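Local atomic coordinates of EH1AB1 (Metagenome, PDB entry 6I8F), a protein that hydrolyses esters, as an alpha/beta-hydrolase-fold enzyme recovered from the metagenome of Lake Arreo and probably working through a serine nucleophile. Residues A[123-127]-A[323-329]; A[292-296]-A[314-318]. All blocks are in the same frame, centred on the assembly; numbering follows the deposited sequence.

Contact 1. Residues A[123-127]-A[323-329]; sequences KSRCQ and MGAHFGT
The end of helix 114-124 and the loop leading to strand 127-132 pack against the last turn of helix 310-327 and the C-terminus. Here two helices of the alpha/beta hydrolase fold meet on its central sheet, Met323 resting on Leu97 and Phe327 on Pro95. Segment 123-127 leaves its helix at Arg125, which takes positive phi (64/23), and is extended from Cys126 on; Ser124 (chi1 p) accepts from Cys126 N at 2.9 Å through OG, an ST turn, while the same OG bonds to Leu120 O. Along 323-329, Met323 (t, t, p) brings CE to 3.7 Å from Ser124 CB and 3.9 Å from Cys126 CB. Gly324 marks the closest backbone approach, its CA 4.5 Å from Ser124 CA and 3.6 Å from Ser124 O; a beta carbon here would clash with that oxygen. Phe327 (chi1 m) offers its ring edge to Cys126 (chi1 m), with SG 4.0 Å from CD2 and 5.4 Å from the ring centroid, a sulfur-aromatic contact. Gly328 leaves helical phi/psi first (positive phi, 76/36), in a Schellman motif: Thr329 N bonds to Gly324 O at 2.9 Å, and Gly328 N more weakly to Ala325 O. Thr329 (chi1 p) follows, its CA 6.1 Å from Arg125 CA. Thr329 OG1 donates to Ser124 O at 2.7 Å, CG2 lies 4.0 Å from Cys126 SG, and its OXT forms a salt bridge with Arg125 NH1 at 2.6 Å. Apolar and sulfur contacts fill the buried side, whereas at the exposed edge Arg125 neutralises the terminal carboxylate and the threonine hydroxyl satisfies a helix-end carbonyl.

Contact 2. Residues A[292-296]-A[314-318]; sequences YVNYP and KANDE
Tyr295, Glu318 and Ala315 bury the most surface where strand 290-296, outermost in this chain's sheet, faces helix 310-327. Segment 292-296 is extended and segment 314-318 is regular helix, with Glu318 N bonded to Lys314 O at 2.9 Å. Their axes run almost antiparallel, at 172°, and come no nearer than 11.0 Å; the closest CA pair, Tyr295 and Ala315, is 8.0 Å apart, so side chains must bridge the gap. Tyr295 (chi1 -85°, chi2 66°) does most of this, reaching the helix with its ring and hydroxyl. Ala315 CB sits over one face of the ring, 4.1 Å from the centroid and 22° off the normal, a CH-pi contact, and Tyr295 OH comes within 3.4 Å of Ala315 CA. At the ring edge Tyr295 CE2 lies 4.3 Å from Lys314 CB, beyond which the lysine chain leads away. Glu318, one turn further along, is fully extended (chi1 and chi2 both t) and points its carboxylate at the strand: OE1 accepts from Tyr295 OH at 2.6 Å and lies 3.7 Å from Val293 CG2. Its other oxygen, OE2, bonds to Thr291 OG1 of the second subunit, so this buried carboxylate links strand, helix and partner chain. Val293 and Tyr295, two residues apart, share the helix-facing side of the strand, and both also touch Leu265 on strand 262-267. Residues 292-294 pair antiparallel with a strand of the second subunit, continuing the sheet across the interface. Such a helix laid antiparallel over the chain's outermost strand is the layered strand-helix packing of the alpha/beta hydrolase fold.

How the contacts relate
From the N terminus, the chain first reaches segment 123-127, at the end of helix 114-124, and its partner follows only at the C-terminus: contact 1 closes a loop of 195 intervening residues that takes in most of the central sheet. Contact 2 closes within that loop, 17 residues separating segment 292-296 from segment 314-318. Both contacts use helix 310-327, which therefore joins strand 290-296, the outermost of this chain's sheet, to the region beside strands 94-100 and 127-132. Their centres are 16 Å apart, yet they touch, Lys123 CG lying 3.3 Å from Asp317 OD1. The second subunit reaches both, so both contacts of this helix border the dimer interface.

Contact 1. Residues A[123-127]-A[323-329]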
ATOM      1  N   LYS A 123      12.861  -6.622  -6.424  1.00 19.77           N
ATOM      2  CA  LYS A 123      12.353  -5.464  -5.705  1.00 21.25           C
ATOM      3  C   LYS A 123      11.877  -5.874  -4.307  1.00 20.26           C
ATOM      4  O   LYS A 123      12.029  -5.117  -3.364  1.00 21.29           O
ATOM      5  CB  LYS A 123      11.209  -4.816  -6.485  1.00 24.29           C
ATOM      6  CG  LYS A 123      11.622  -4.163  -7.791  1.00 27.17           C
ATOM      7  CD  LYS A 123      12.341  -2.854  -7.608  1.00 29.93           C
ATOM      8  CE  LYS A 123      12.882  -2.323  -8.916  1.00 32.61           C
ATOM      9  NZ  LYS A 123      13.505  -0.995  -8.723  1.00 35.28           N
ATOM     10  N   SER A 124      11.318  -7.084  -4.184  1.00 18.66           N
ATOM     11  CA  SER A 124      10.792  -7.566  -2.925  1.00 17.73           C
ATOM     12  C   SER A 124      11.886  -8.186  -2.048  1.00 18.21           C
ATOM     13  O   SER A 124      11.707  -8.265  -0.841  1.00 16.55           O
ATOM     14  CB  SER A 124       9.691  -8.553  -3.152  1.00 17.38           C
ATOM     15  OG  SER A 124      10.219  -9.761  -3.671  1.00 16.70           O
ATOM     16  N   ARG A 125      12.977  -8.656  -2.668  1.00 20.83           N
ATOM     17  CA  ARG A 125      14.004  -9.485  -2.012  1.00 22.87           C
ATOM     18  C   ARG A 125      13.384 -10.816  -1.577  1.00 22.41           C
ATOM     19  O   ARG A 125      13.896 -11.483  -0.663  1.00 23.82           O
ATOM     20  CB  ARG A 125      14.632  -8.776  -0.807  1.00 26.19           C
ATOM     21  CG  ARG A 125      15.188  -7.387  -1.099  1.00 31.11           C
ATOM     22  CD  ARG A 125      15.934  -6.852   0.117  1.00 38.80           C
ATOM     23  NE  ARG A 125      16.361  -5.466  -0.021  1.00 45.64           N
ATOM     24  CZ  ARG A 125      16.851  -4.700   0.955  1.00 47.09           C
ATOM     25  NH1 ARG A 125      16.638  -4.986   2.232  1.00 42.74           N
ATOM     26  NH2 ARG A 125      17.558  -3.633   0.634  1.00 51.80           N
ATOM     27  N   CYS A 126      12.284 -11.199  -2.236  1.00 20.64           N
ATOM     28  CA  CYS A 126      11.615 -12.469  -2.013  1.00 19.97           C
ATOM     29  C   CYS A 126      11.842 -13.375  -3.225  1.00 19.04           C
ATOM     30  O   CYS A 126      11.875 -12.895  -4.345  1.00 17.26           O
ATOM     31  CB  CYS A 126      10.115 -12.285  -1.817  1.00 20.98           C
ATOM     32  SG  CYS A 126       9.676 -11.377  -0.313  1.00 21.82           S
ATOM     33  N   GLN A 127      12.013 -14.678  -2.978  1.00 18.85           N
ATOM     34  CA  GLN A 127      11.917 -15.677  -4.039  1.00 18.81           C
ATOM     35  C   GLN A 127      10.528 -15.563  -4.685  1.00 17.63           C
ATOM     36  O   GLN A 127       9.558 -15.366  -3.972  1.00 17.51           O
ATOM     37  CB  GLN A 127      12.119 -17.081  -3.467  1.00 18.95           C
ATOM     38  CG  GLN A 127      11.944 -18.169  -4.517  1.00 20.20           C
ATOM     39  CD  GLN A 127      12.395 -19.536  -4.063  1.00 21.57           C
ATOM     40  OE1 GLN A 127      13.058 -20.248  -4.812  1.00 24.70           O
ATOM     41  NE2 GLN A 127      12.003 -19.933  -2.861  1.00 19.06           N
ATOM     42  N   MET A 323       4.976  -6.329  -0.120  1.00 18.14           N
ATOM     43  CA  MET A 323       5.184  -7.714   0.270  1.00 18.38           C
ATOM     44  C   MET A 323       6.494  -7.840   1.071  1.00 18.23           C
ATOM     45  O   MET A 323       6.518  -8.462   2.129  1.00 17.25           O
ATOM     46  CB  MET A 323       5.242  -8.653  -0.937  1.00 19.01           C
ATOM     47  CG  MET A 323       5.423 -10.116  -0.517  1.00 20.20           C
ATOM     48  SD  MET A 323       5.300 -11.236  -1.911  1.00 21.14           S
ATOM     49  CE  MET A 323       6.713 -10.698  -2.869  1.00 21.04           C
ATOM     50  N   GLY A 324       7.578  -7.259   0.548  1.00 18.22           N
ATOM     51  CA  GLY A 324       8.905  -7.291   1.201  1.00 17.98           C
ATOM     52  C   GLY A 324       8.887  -6.682   2.590  1.00 17.94           C
ATOM     53  O   GLY A 324       9.482  -7.232   3.543  1.00 17.77           O
ATOM     54  N   ALA A 325       8.209  -5.537   2.706  1.00 17.51           N
ATOM     55  CA  ALA A 325       8.003  -4.857   3.983  1.00 17.85           C
ATOM     56  C   ALA A 325       7.234  -5.774   4.938  1.00 18.76           C
ATOM     57  O   ALA A 325       7.570  -5.884   6.128  1.00 18.12           O
ATOM     58  CB  ALA A 325       7.273  -3.554   3.771  1.00 18.21           C
ATOM     59  N   HIS A 326       6.205  -6.445   4.414  1.00 18.42           N
ATOM     60  CA  HIS A 326       5.409  -7.319   5.245  1.00 18.82           C
ATOM     61  C   HIS A 326       6.291  -8.450   5.800  1.00 18.60           C
ATOM     62  O   HIS A 326       6.179  -8.804   6.954  1.00 18.48           O
ATOM     63  CB  HIS A 326       4.181  -7.857   4.490  1.00 18.60           C
ATOM     64  CG  HIS A 326       3.300  -8.681   5.369  1.00 19.17           C
ATOM     65  ND1 HIS A 326       2.432  -8.111   6.296  1.00 19.89           N
ATOM     66  CD2 HIS A 326       3.185 -10.022   5.510  1.00 18.94           C
ATOM     67  CE1 HIS A 326       1.813  -9.073   6.958  1.00 19.83           C
ATOM     68  NE2 HIS A 326       2.247 -10.256   6.487  1.00 18.66           N
ATOM     69  N   PHE A 327       7.178  -8.991   4.963  1.00 18.57           N
ATOM     70  CA  PHE A 327       7.986 -10.154   5.316  1.00 19.56           C
ATOM     71  C   PHE A 327       9.321  -9.764   5.969  1.00 20.38           C
ATOM     72  O   PHE A 327      10.097 -10.657   6.340  1.00 20.48           O
ATOM     73  CB  PHE A 327       8.203 -11.022   4.067  1.00 19.79           C
ATOM     74  CG  PHE A 327       7.033 -11.897   3.687  1.00 19.88           C
ATOM     75  CD1 PHE A 327       6.162 -12.393   4.647  1.00 20.80           C
ATOM     76  CD2 PHE A 327       6.831 -12.270   2.370  1.00 20.54           C
ATOM     77  CE1 PHE A 327       5.098 -13.213   4.294  1.00 21.54           C
ATOM     78  CE2 PHE A 327       5.770 -13.091   2.017  1.00 21.54           C
ATOM     79  CZ  PHE A 327       4.905 -13.563   2.978  1.00 21.37           C
ATOM     80  N   GLY A 328       9.588  -8.458   6.106  1.00 20.52           N
ATOM     81  CA  GLY A 328      10.769  -7.945   6.812  1.00 21.18           C
ATOM     82  C   GLY A 328      12.057  -8.080   6.012  1.00 22.60           C
ATOM     83  O   GLY A 328      13.096  -8.296   6.585  1.00 21.53           O
ATOM     84  N   THR A 329      12.008  -7.909   4.681  1.00 23.82           N
ATOM     85  CA  THR A 329      13.202  -8.125   3.865  1.00 24.81           C
ATOM     86  C   THR A 329      13.999  -6.824   3.702  1.00 26.48           C
ATOM     87  O   THR A 329      13.543  -5.742   4.045  1.00 26.18           O
ATOM     88  CB  THR A 329      12.862  -8.693   2.488  1.00 24.81           C
ATOM     89  OG1 THR A 329      12.146  -7.682   1.784  1.00 25.92           O
ATOM     90  CG2 THR A 329      12.053  -9.968   2.570  1.00 25.00           C
ATOM     91  OXT THR A 329      15.129  -6.858   3.191  1.00 27.95           O
TER

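Contact 2. Residues A[292-296]-A[314-318]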
ATOM      1  N   TYR A 292      -4.769  -1.444   0.025  1.00 16.23           N
ATOM      2  CA  TYR A 292      -5.509  -1.265  -1.214  1.00 16.55           C
ATOM      3  C   TYR A 292      -4.911  -0.089  -1.989  1.00 16.92           C
ATOM      4  O   TYR A 292      -4.633   0.952  -1.409  1.00 17.83           O
ATOM      5  CB  TYR A 292      -6.996  -0.993  -0.961  1.00 16.70           C
ATOM      6  CG  TYR A 292      -7.704  -0.566  -2.219  1.00 16.44           C
ATOM      7  CD1 TYR A 292      -8.033  -1.495  -3.195  1.00 16.28           C
ATOM      8  CD2 TYR A 292      -7.947   0.769  -2.489  1.00 16.58           C
ATOM      9  CE1 TYR A 292      -8.641  -1.114  -4.381  1.00 16.91           C
ATOM     10  CE2 TYR A 292      -8.542   1.171  -3.675  1.00 16.67           C
ATOM     11  CZ  TYR A 292      -8.885   0.227  -4.630  1.00 16.77           C
ATOM     12  OH  TYR A 292      -9.480   0.615  -5.797  1.00 16.47           O
ATOM     13  N   VAL A 293      -4.737  -0.258  -3.300  1.00 16.60           N
ATOM     14  CA  VAL A 293      -4.274   0.844  -4.142  1.00 17.25           C
ATOM     15  C   VAL A 293      -5.018   0.811  -5.477  1.00 17.37           C
ATOM     16  O   VAL A 293      -5.225  -0.259  -6.048  1.00 16.10           O
ATOM     17  CB  VAL A 293      -2.749   0.825  -4.363  1.00 16.98           C
ATOM     18  CG1 VAL A 293      -2.260  -0.481  -4.967  1.00 16.20           C
ATOM     19  CG2 VAL A 293      -2.309   2.008  -5.217  1.00 18.03           C
ATOM     20  N   ASN A 294      -5.383   2.012  -5.949  1.00 17.58           N
ATOM     21  CA  ASN A 294      -5.962   2.222  -7.246  1.00 17.75           C
ATOM     22  C   ASN A 294      -4.972   3.024  -8.090  1.00 18.08           C
ATOM     23  O   ASN A 294      -4.461   4.054  -7.633  1.00 17.60           O
ATOM     24  CB  ASN A 294      -7.323   2.922  -7.182  1.00 18.33           C
ATOM     25  CG  ASN A 294      -7.947   3.083  -8.554  1.00 18.81           C
ATOM     26  OD1 ASN A 294      -8.150   4.201  -9.020  1.00 21.58           O
ATOM     27  ND2 ASN A 294      -8.204   1.983  -9.231  1.00 17.55           N
ATOM     28  N   TYR A 295      -4.705   2.524  -9.305  1.00 18.33           N
ATOM     29  CA  TYR A 295      -3.857   3.199 -10.295  1.00 19.28           C
ATOM     30  C   TYR A 295      -4.776   3.866 -11.321  1.00 20.28           C
ATOM     31  O   TYR A 295      -5.228   3.213 -12.255  1.00 19.27           O
ATOM     32  CB  TYR A 295      -2.864   2.227 -10.950  1.00 18.64           C
ATOM     33  CG  TYR A 295      -1.586   2.038 -10.169  1.00 18.86           C
ATOM     34  CD1 TYR A 295      -1.597   1.438  -8.919  1.00 19.75           C
ATOM     35  CD2 TYR A 295      -0.365   2.489 -10.650  1.00 19.00           C
ATOM     36  CE1 TYR A 295      -0.436   1.293  -8.170  1.00 18.95           C
ATOM     37  CE2 TYR A 295       0.807   2.342  -9.919  1.00 18.89           C
ATOM     38  CZ  TYR A 295       0.768   1.742  -8.670  1.00 18.30           C
ATOM     39  OH  TYR A 295       1.896   1.608  -7.919  1.00 18.04           O
ATOM     40  N   PRO A 296      -5.108   5.171 -11.173  1.00 20.84           N
ATOM     41  CA  PRO A 296      -6.021   5.826 -12.108  1.00 21.68           C
ATOM     42  C   PRO A 296      -5.380   5.952 -13.499  1.00 22.13           C
ATOM     43  O   PRO A 296      -4.152   5.987 -13.629  1.00 23.06           O
ATOM     44  CB  PRO A 296      -6.287   7.206 -11.487  1.00 20.98           C
ATOM     45  CG  PRO A 296      -5.088   7.449 -10.578  1.00 21.67           C
ATOM     46  CD  PRO A 296      -4.629   6.080 -10.119  1.00 20.86           C
ATOM     47  N   LYS A 314       5.917   0.842 -11.956  1.00 18.90           N
ATOM     48  CA  LYS A 314       5.623   1.453 -10.664  1.00 20.94           C
ATOM     49  C   LYS A 314       4.769   0.494  -9.822  1.00 19.35           C
ATOM     50  O   LYS A 314       5.069   0.312  -8.656  1.00 18.04           O
ATOM     51  CB  LYS A 314       4.938   2.808 -10.851  1.00 24.34           C
ATOM     52  CG  LYS A 314       5.798   3.861 -11.535  1.00 28.89           C
ATOM     53  CD  LYS A 314       6.302   4.947 -10.608  1.00 35.52           C
ATOM     54  CE  LYS A 314       7.601   5.574 -11.079  1.00 39.01           C
ATOM     55  NZ  LYS A 314       7.453   6.144 -12.442  1.00 42.59           N
ATOM     56  N   ALA A 315       3.749  -0.136 -10.442  1.00 17.57           N
ATOM     57  CA  ALA A 315       2.852  -1.079  -9.768  1.00 16.77           C
ATOM     58  C   ALA A 315       3.612  -2.332  -9.315  1.00 16.43           C
ATOM     59  O   ALA A 315       3.383  -2.813  -8.188  1.00 15.62           O
ATOM     60  CB  ALA A 315       1.695  -1.453 -10.648  1.00 16.54           C
ATOM     61  N   ASN A 316       4.468  -2.864 -10.198  1.00 16.24           N
ATOM     62  CA  ASN A 316       5.398  -3.960  -9.877  1.00 16.77           C
ATOM     63  C   ASN A 316       6.149  -3.614  -8.585  1.00 17.20           C
ATOM     64  O   ASN A 316       6.128  -4.374  -7.607  1.00 16.80           O
ATOM     65  CB  ASN A 316       6.421  -4.230 -10.990  1.00 16.23           C
ATOM     66  CG  ASN A 316       5.871  -4.833 -12.272  1.00 17.62           C
ATOM     67  OD1 ASN A 316       6.600  -4.905 -13.272  1.00 17.56           O
ATOM     68  ND2 ASN A 316       4.616  -5.271 -12.272  1.00 15.15           N
ATOM     69  N   ASP A 317       6.811  -2.452  -8.597  1.00 17.31           N
ATOM     70  CA  ASP A 317       7.672  -2.021  -7.491  1.00 17.81           C
ATOM     71  C   ASP A 317       6.851  -1.845  -6.202  1.00 17.96           C
ATOM     72  O   ASP A 317       7.319  -2.194  -5.115  1.00 16.70           O
ATOM     73  CB  ASP A 317       8.444  -0.755  -7.876  1.00 18.62           C
ATOM     74  CG  ASP A 317       9.419  -0.992  -9.020  1.00 20.85           C
ATOM     75  OD1 ASP A 317       9.592  -2.174  -9.419  1.00 22.20           O
ATOM     76  OD2 ASP A 317       9.978  -0.003  -9.534  1.00 22.72           O
ATOM     77  N   GLU A 318       5.634  -1.290  -6.308  1.00 17.38           N
ATOM     78  CA  GLU A 318       4.787  -1.093  -5.121  1.00 17.66           C
ATOM     79  C   GLU A 318       4.349  -2.446  -4.526  1.00 16.75           C
ATOM     80  O   GLU A 318       4.405  -2.649  -3.321  1.00 16.77           O
ATOM     81  CB  GLU A 318       3.563  -0.232  -5.431  1.00 17.80           C
ATOM     82  CG  GLU A 318       2.700  -0.031  -4.210  1.00 18.69           C
ATOM     83  CD  GLU A 318       1.580   0.986  -4.314  1.00 20.26           C
ATOM     84  OE1 GLU A 318       1.355   1.549  -5.415  1.00 21.82           O
ATOM     85  OE2 GLU A 318       0.923   1.188  -3.287  1.00 21.20           O
TER